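Local coordinates for RabGDI protein (PDB 3P1W) that probably acts as a Rab GDP-dissociation inhibitor, keeping Rab GTPases in their GDP-bound state during vesicle transport, at residues 57-71 and 77-91. Numbering follows the deposited sequence.
Sequences GETASLNLTNLYNTF and IPSKYGENRHWNVDL
I77 enters over the Y68 ring, its CG1 3.7 Å from Y68 CG, while its CG2 branch meets L64 CD1. P78 CD follows against the Y68 hydroxyl, which lies at the edge of the Y81 ring. N84 illustrates how one amide can hold the first turn of a helix: OD1 takes the T65 N-H on an in-plane lone pair at 2.9 Å, and ND2 donates almost straight (168°) to T65 OG1. The N84 amide also stacks on that of N63, which caps the helix, its OD1 accepting from N66 N. W87 offers a ring face to L64, whose CG sits 3.6 Å from the centroid of the five-membered ring, and the W87 NE1 bond to Y81 O fixes the indole's rotation. Beyond it the two strands pair: V89 and L62 exchange both backbone bonds, and L91 N reaches A60 O. S61 OG, anti to its own N (chi1 -179°), meets two waters, one leading to N88 OD1, the other to D90 OD1; N88 ND2 bonds G371 O. L91 then packs on L62 CD1 and the F71 edge. This antiparallel ladder and the helix 64-71 inserted between its strands rest on strands 320-333 (V89, Y81) and 405-418 (L67, Y81), while D90 OD2 bonds Y250 of strand 248-251.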
loop_
_atom_site.group_PDB
_atom_site.type_symbol
_atom_site.label_atom_id
_atom_site.label_comp_id
_atom_site.label_asym_id
_atom_site.label_seq_id
_atom_site.Cartn_x
_atom_site.Cartn_y
_atom_site.Cartn_z
ATOM N N GLY A 57 11.750 9.417 1.261
ATOM C CA GLY A 57 11.499 9.368 2.695
ATOM C C GLY A 57 11.388 7.934 3.218
ATOM O O GLY A 57 12.282 7.100 2.974
ATOM N N GLU A 58 10.287 7.643 3.917
ATOM C CA GLU A 58 10.052 6.301 4.477
ATOM C C GLU A 58 9.809 5.261 3.384
ATOM O O GLU A 58 9.967 4.059 3.631
ATOM C CB GLU A 58 8.863 6.320 5.454
ATOM C CG GLU A 58 9.116 7.108 6.722
ATOM C CD GLU A 58 10.153 6.461 7.626
ATOM O OE1 GLU A 58 10.133 5.228 7.827
ATOM O OE2 GLU A 58 10.996 7.198 8.152
ATOM N N THR A 59 9.421 5.732 2.197
ATOM C CA THR A 59 9.230 4.900 1.009
ATOM C C THR A 59 10.448 4.888 0.088
ATOM O O THR A 59 10.334 4.552 -1.076
ATOM C CB THR A 59 7.957 5.329 0.242
ATOM O OG1 THR A 59 7.956 6.764 0.012
ATOM C CG2 THR A 59 6.672 4.954 1.072
ATOM N N ALA A 60 11.636 5.159 0.607
ATOM C CA ALA A 60 12.848 5.142 -0.239
ATOM C C ALA A 60 13.147 3.774 -0.832
ATOM O O ALA A 60 12.799 2.745 -0.251
ATOM C CB ALA A 60 14.056 5.599 0.550
ATOM N N SER A 61 13.827 3.801 -1.979
ATOM C CA SER A 61 14.324 2.623 -2.659
ATOM C C SER A 61 15.843 2.509 -2.442
ATOM O O SER A 61 16.559 3.474 -2.692
ATOM C CB SER A 61 14.042 2.799 -4.153
ATOM O OG SER A 61 14.481 1.685 -4.887
ATOM N N LEU A 62 16.329 1.360 -1.985
ATOM C CA LEU A 62 17.767 1.174 -1.666
ATOM C C LEU A 62 18.461 0.164 -2.590
ATOM O O LEU A 62 17.913 -0.894 -2.914
ATOM C CB LEU A 62 17.930 0.718 -0.215
ATOM C CG LEU A 62 17.587 1.679 0.948
ATOM C CD1 LEU A 62 16.207 2.236 0.801
ATOM C CD2 LEU A 62 17.690 0.938 2.306
ATOM N N ASN A 63 19.679 0.484 -3.007
ATOM C CA ASN A 63 20.527 -0.509 -3.658
ATOM C C ASN A 63 21.219 -1.371 -2.609
ATOM O O ASN A 63 20.917 -1.260 -1.427
ATOM C CB ASN A 63 21.520 0.156 -4.626
ATOM C CG ASN A 63 22.518 1.087 -3.947
ATOM O OD1 ASN A 63 22.676 1.102 -2.726
ATOM N ND2 ASN A 63 23.214 1.876 -4.771
ATOM N N LEU A 64 22.150 -2.227 -3.017
ATOM C CA LEU A 64 22.819 -3.087 -2.041
ATOM C C LEU A 64 23.611 -2.305 -1.029
ATOM O O LEU A 64 23.499 -2.550 0.157
ATOM C CB LEU A 64 23.799 -4.041 -2.720
ATOM C CG LEU A 64 23.312 -5.352 -3.240
ATOM C CD1 LEU A 64 24.515 -5.991 -3.947
ATOM C CD2 LEU A 64 22.749 -6.196 -2.113
ATOM N N THR A 65 24.465 -1.397 -1.511
ATOM C CA THR A 65 25.283 -0.575 -0.621
ATOM C C THR A 65 24.428 0.084 0.442
ATOM O O THR A 65 24.754 0.062 1.624
ATOM C CB THR A 65 26.058 0.482 -1.405
ATOM O OG1 THR A 65 26.991 -0.187 -2.253
ATOM C CG2 THR A 65 26.807 1.451 -0.478
ATOM N N ASN A 66 23.310 0.653 0.028
ATOM C CA ASN A 66 22.525 1.416 0.957
ATOM C C ASN A 66 21.695 0.519 1.861
ATOM O O ASN A 66 21.534 0.842 3.014
ATOM C CB ASN A 66 21.742 2.508 0.239
ATOM C CG ASN A 66 22.656 3.627 -0.246
ATOM O OD1 ASN A 66 23.504 4.136 0.506
ATOM N ND2 ASN A 66 22.519 3.991 -1.502
ATOM N N LEU A 67 21.266 -0.646 1.368
ATOM C CA LEU A 67 20.532 -1.600 2.193
ATOM C C LEU A 67 21.443 -2.035 3.333
ATOM O O LEU A 67 21.059 -2.011 4.509
ATOM C CB LEU A 67 20.096 -2.794 1.344
ATOM C CG LEU A 67 19.219 -3.858 1.947
ATOM C CD1 LEU A 67 17.837 -3.260 2.289
ATOM C CD2 LEU A 67 19.109 -5.048 0.985
ATOM N N TYR A 68 22.686 -2.379 2.979
ATOM C CA TYR A 68 23.645 -2.849 3.964
ATOM C C TYR A 68 24.096 -1.733 4.895
ATOM O O TYR A 68 24.225 -1.950 6.096
ATOM C CB TYR A 68 24.843 -3.575 3.279
ATOM C CG TYR A 68 24.608 -5.069 3.142
ATOM C CD1 TYR A 68 23.753 -5.581 2.161
ATOM C CD2 TYR A 68 25.200 -5.965 4.020
ATOM C CE1 TYR A 68 23.483 -6.950 2.068
ATOM C CE2 TYR A 68 24.950 -7.329 3.922
ATOM C CZ TYR A 68 24.092 -7.812 2.950
ATOM O OH TYR A 68 23.852 -9.156 2.856
ATOM N N ASN A 69 24.326 -0.535 4.365
ATOM C CA ASN A 69 24.728 0.586 5.218
ATOM C C ASN A 69 23.660 0.892 6.248
ATOM O O ASN A 69 23.973 1.277 7.390
ATOM C CB ASN A 69 25.034 1.854 4.396
ATOM C CG ASN A 69 26.416 1.816 3.730
ATOM O OD1 ASN A 69 27.215 0.905 3.960
ATOM N ND2 ASN A 69 26.692 2.812 2.887
ATOM N N THR A 70 22.403 0.741 5.827
ATOM C CA THR A 70 21.250 1.096 6.652
ATOM C C THR A 70 20.964 0.073 7.732
ATOM O O THR A 70 20.741 0.441 8.866
ATOM C CB THR A 70 19.978 1.308 5.773
ATOM O OG1 THR A 70 20.208 2.410 4.880
ATOM C CG2 THR A 70 18.738 1.564 6.640
ATOM N N PHE A 71 20.998 -1.203 7.376
ATOM C CA PHE A 71 20.598 -2.277 8.270
ATOM C C PHE A 71 21.751 -3.115 8.827
ATOM O O PHE A 71 21.605 -3.702 9.884
ATOM C CB PHE A 71 19.711 -3.240 7.508
ATOM C CG PHE A 71 18.326 -2.691 7.176
ATOM C CD1 PHE A 71 17.287 -2.811 8.089
ATOM C CD2 PHE A 71 18.077 -2.093 5.964
ATOM C CE1 PHE A 71 15.987 -2.327 7.763
ATOM C CE2 PHE A 71 16.815 -1.619 5.634
ATOM C CZ PHE A 71 15.775 -1.731 6.534
ATOM N N ILE A 77 29.222 -6.620 2.018
ATOM C CA ILE A 77 28.140 -7.107 1.161
ATOM C C ILE A 77 28.617 -8.397 0.509
ATOM O O ILE A 77 29.701 -8.412 -0.078
ATOM C CB ILE A 77 27.795 -6.073 0.070
ATOM C CG1 ILE A 77 27.321 -4.765 0.705
ATOM C CG2 ILE A 77 26.720 -6.616 -0.873
ATOM C CD1 ILE A 77 27.504 -3.550 -0.185
ATOM N N PRO A 78 27.835 -9.484 0.612
ATOM C CA PRO A 78 28.242 -10.715 -0.045
ATOM C C PRO A 78 28.439 -10.555 -1.558
ATOM O O PRO A 78 27.588 -9.984 -2.246
ATOM C CB PRO A 78 27.088 -11.667 0.264
ATOM C CG PRO A 78 26.543 -11.173 1.550
ATOM C CD PRO A 78 26.633 -9.686 1.451
ATOM N N SER A 79 29.567 -11.062 -2.053
ATOM C CA SER A 79 29.878 -11.038 -3.483
ATOM C C SER A 79 28.813 -11.660 -4.362
ATOM O O SER A 79 28.618 -11.221 -5.486
ATOM C CB SER A 79 31.200 -11.760 -3.759
ATOM O OG SER A 79 32.260 -10.941 -3.327
ATOM N N LYS A 80 28.121 -12.675 -3.858
ATOM C CA LYS A 80 27.127 -13.371 -4.671
ATOM C C LYS A 80 25.955 -12.493 -5.091
ATOM O O LYS A 80 25.210 -12.873 -5.991
ATOM C CB LYS A 80 26.614 -14.633 -3.979
ATOM C CG LYS A 80 25.841 -14.434 -2.693
ATOM C CD LYS A 80 25.408 -15.794 -2.179
ATOM C CE LYS A 80 24.665 -15.707 -0.866
ATOM N NZ LYS A 80 24.214 -17.067 -0.438
ATOM N N TYR A 81 25.786 -11.333 -4.452
ATOM C CA TYR A 81 24.671 -10.447 -4.790
ATOM C C TYR A 81 24.982 -9.510 -5.944
ATOM O O TYR A 81 24.091 -8.840 -6.451
ATOM C CB TYR A 81 24.201 -9.667 -3.558
ATOM C CG TYR A 81 23.612 -10.555 -2.492
ATOM C CD1 TYR A 81 22.964 -11.743 -2.830
ATOM C CD2 TYR A 81 23.677 -10.207 -1.152
ATOM C CE1 TYR A 81 22.413 -12.555 -1.874
ATOM C CE2 TYR A 81 23.130 -11.027 -0.181
ATOM C CZ TYR A 81 22.494 -12.199 -0.554
ATOM O OH TYR A 81 21.950 -13.035 0.388
ATOM N N GLY A 82 26.243 -9.467 -6.361
ATOM C CA GLY A 82 26.600 -8.765 -7.583
ATOM C C GLY A 82 26.554 -7.264 -7.411
ATOM O O GLY A 82 26.782 -6.752 -6.311
ATOM N N GLU A 83 26.265 -6.558 -8.503
ATOM C CA GLU A 83 26.395 -5.100 -8.550
ATOM C C GLU A 83 25.147 -4.377 -8.090
ATOM O O GLU A 83 24.046 -4.882 -8.240
ATOM C CB GLU A 83 26.704 -4.630 -9.975
ATOM C CG GLU A 83 28.104 -4.957 -10.453
ATOM C CD GLU A 83 28.292 -4.620 -11.914
ATOM O OE1 GLU A 83 27.656 -5.284 -12.772
ATOM O OE2 GLU A 83 29.073 -3.692 -12.199
ATOM N N ASN A 84 25.342 -3.158 -7.589
ATOM C CA ASN A 84 24.251 -2.308 -7.125
ATOM C C ASN A 84 23.095 -2.101 -8.110
ATOM O O ASN A 84 21.940 -2.019 -7.683
ATOM C CB ASN A 84 24.795 -0.940 -6.710
ATOM C CG ASN A 84 25.254 -0.904 -5.271
ATOM O OD1 ASN A 84 24.570 -1.411 -4.383
ATOM N ND2 ASN A 84 26.388 -0.245 -5.016
ATOM N N ARG A 85 23.389 -2.026 -9.410
ATOM C CA ARG A 85 22.354 -1.676 -10.401
ATOM C C ARG A 85 21.194 -2.689 -10.495
ATOM O O ARG A 85 20.118 -2.354 -10.979
ATOM C CB ARG A 85 22.978 -1.445 -11.791
ATOM C CG ARG A 85 23.519 -2.690 -12.452
ATOM C CD ARG A 85 24.536 -2.356 -13.543
ATOM N NE ARG A 85 25.138 -3.583 -14.052
ATOM C CZ ARG A 85 24.557 -4.405 -14.925
ATOM N NH1 ARG A 85 25.185 -5.512 -15.310
ATOM N NH2 ARG A 85 23.346 -4.136 -15.415
ATOM N N HIS A 86 21.412 -3.917 -10.034
ATOM C CA HIS A 86 20.383 -4.963 -10.074
ATOM C C HIS A 86 19.402 -4.839 -8.922
ATOM O O HIS A 86 18.353 -5.473 -8.944
ATOM C CB HIS A 86 21.019 -6.341 -9.984
ATOM C CG HIS A 86 22.048 -6.594 -11.038
ATOM N ND1 HIS A 86 21.724 -6.733 -12.370
ATOM C CD2 HIS A 86 23.392 -6.723 -10.956
ATOM C CE1 HIS A 86 22.830 -6.938 -13.067
ATOM N NE2 HIS A 86 23.857 -6.933 -12.233
ATOM N N TRP A 87 19.773 -4.067 -7.904
ATOM C CA TRP A 87 18.980 -4.000 -6.671
ATOM C C TRP A 87 18.267 -2.681 -6.503
ATOM O O TRP A 87 18.889 -1.621 -6.469
ATOM C CB TRP A 87 19.860 -4.287 -5.455
ATOM C CG TRP A 87 20.445 -5.650 -5.490
ATOM C CD1 TRP A 87 21.576 -6.035 -6.143
ATOM C CD2 TRP A 87 19.933 -6.828 -4.847
ATOM N NE1 TRP A 87 21.798 -7.374 -5.958
ATOM C CE2 TRP A 87 20.805 -7.889 -5.167
ATOM C CE3 TRP A 87 18.822 -7.088 -4.044
ATOM C CZ2 TRP A 87 20.605 -9.188 -4.704
ATOM C CZ3 TRP A 87 18.617 -8.392 -3.590
ATOM C CH2 TRP A 87 19.497 -9.416 -3.922
ATOM N N ASN A 88 16.944 -2.759 -6.368
ATOM C CA ASN A 88 16.123 -1.593 -6.066
ATOM C C ASN A 88 15.084 -2.005 -5.019
ATOM O O ASN A 88 13.960 -2.352 -5.364
ATOM C CB ASN A 88 15.445 -1.092 -7.328
ATOM C CG ASN A 88 16.450 -0.568 -8.355
ATOM O OD1 ASN A 88 16.988 0.530 -8.197
ATOM N ND2 ASN A 88 16.681 -1.338 -9.408
ATOM N N VAL A 89 15.491 -1.973 -3.750
ATOM C CA VAL A 89 14.694 -2.530 -2.653
ATOM C C VAL A 89 13.882 -1.440 -1.967
ATOM O O VAL A 89 14.424 -0.595 -1.245
ATOM C CB VAL A 89 15.618 -3.239 -1.644
ATOM C CG1 VAL A 89 14.802 -3.836 -0.468
ATOM C CG2 VAL A 89 16.498 -4.315 -2.351
ATOM N N ASP A 90 12.580 -1.443 -2.231
ATOM C CA ASP A 90 11.672 -0.520 -1.608
ATOM C C ASP A 90 11.571 -0.853 -0.115
ATOM O O ASP A 90 11.403 -2.023 0.254
ATOM C CB ASP A 90 10.280 -0.644 -2.236
ATOM C CG ASP A 90 10.181 -0.034 -3.631
ATOM O OD1 ASP A 90 10.919 0.901 -3.992
ATOM O OD2 ASP A 90 9.299 -0.471 -4.384
ATOM N N LEU A 91 11.697 0.146 0.752
ATOM C CA LEU A 91 11.470 -0.082 2.179
ATOM C C LEU A 91 10.007 -0.470 2.441
ATOM O O LEU A 91 9.714 -1.251 3.339
ATOM C CB LEU A 91 11.796 1.159 2.995
ATOM C CG LEU A 91 13.265 1.509 3.043
ATOM C CD1 LEU A 91 13.441 2.876 3.725
ATOM C CD2 LEU A 91 14.013 0.450 3.768
HETATM O O HOH W 1 17.037 1.961 -5.841
HETATM O O HOH W 2 12.330 1.274 -6.318
#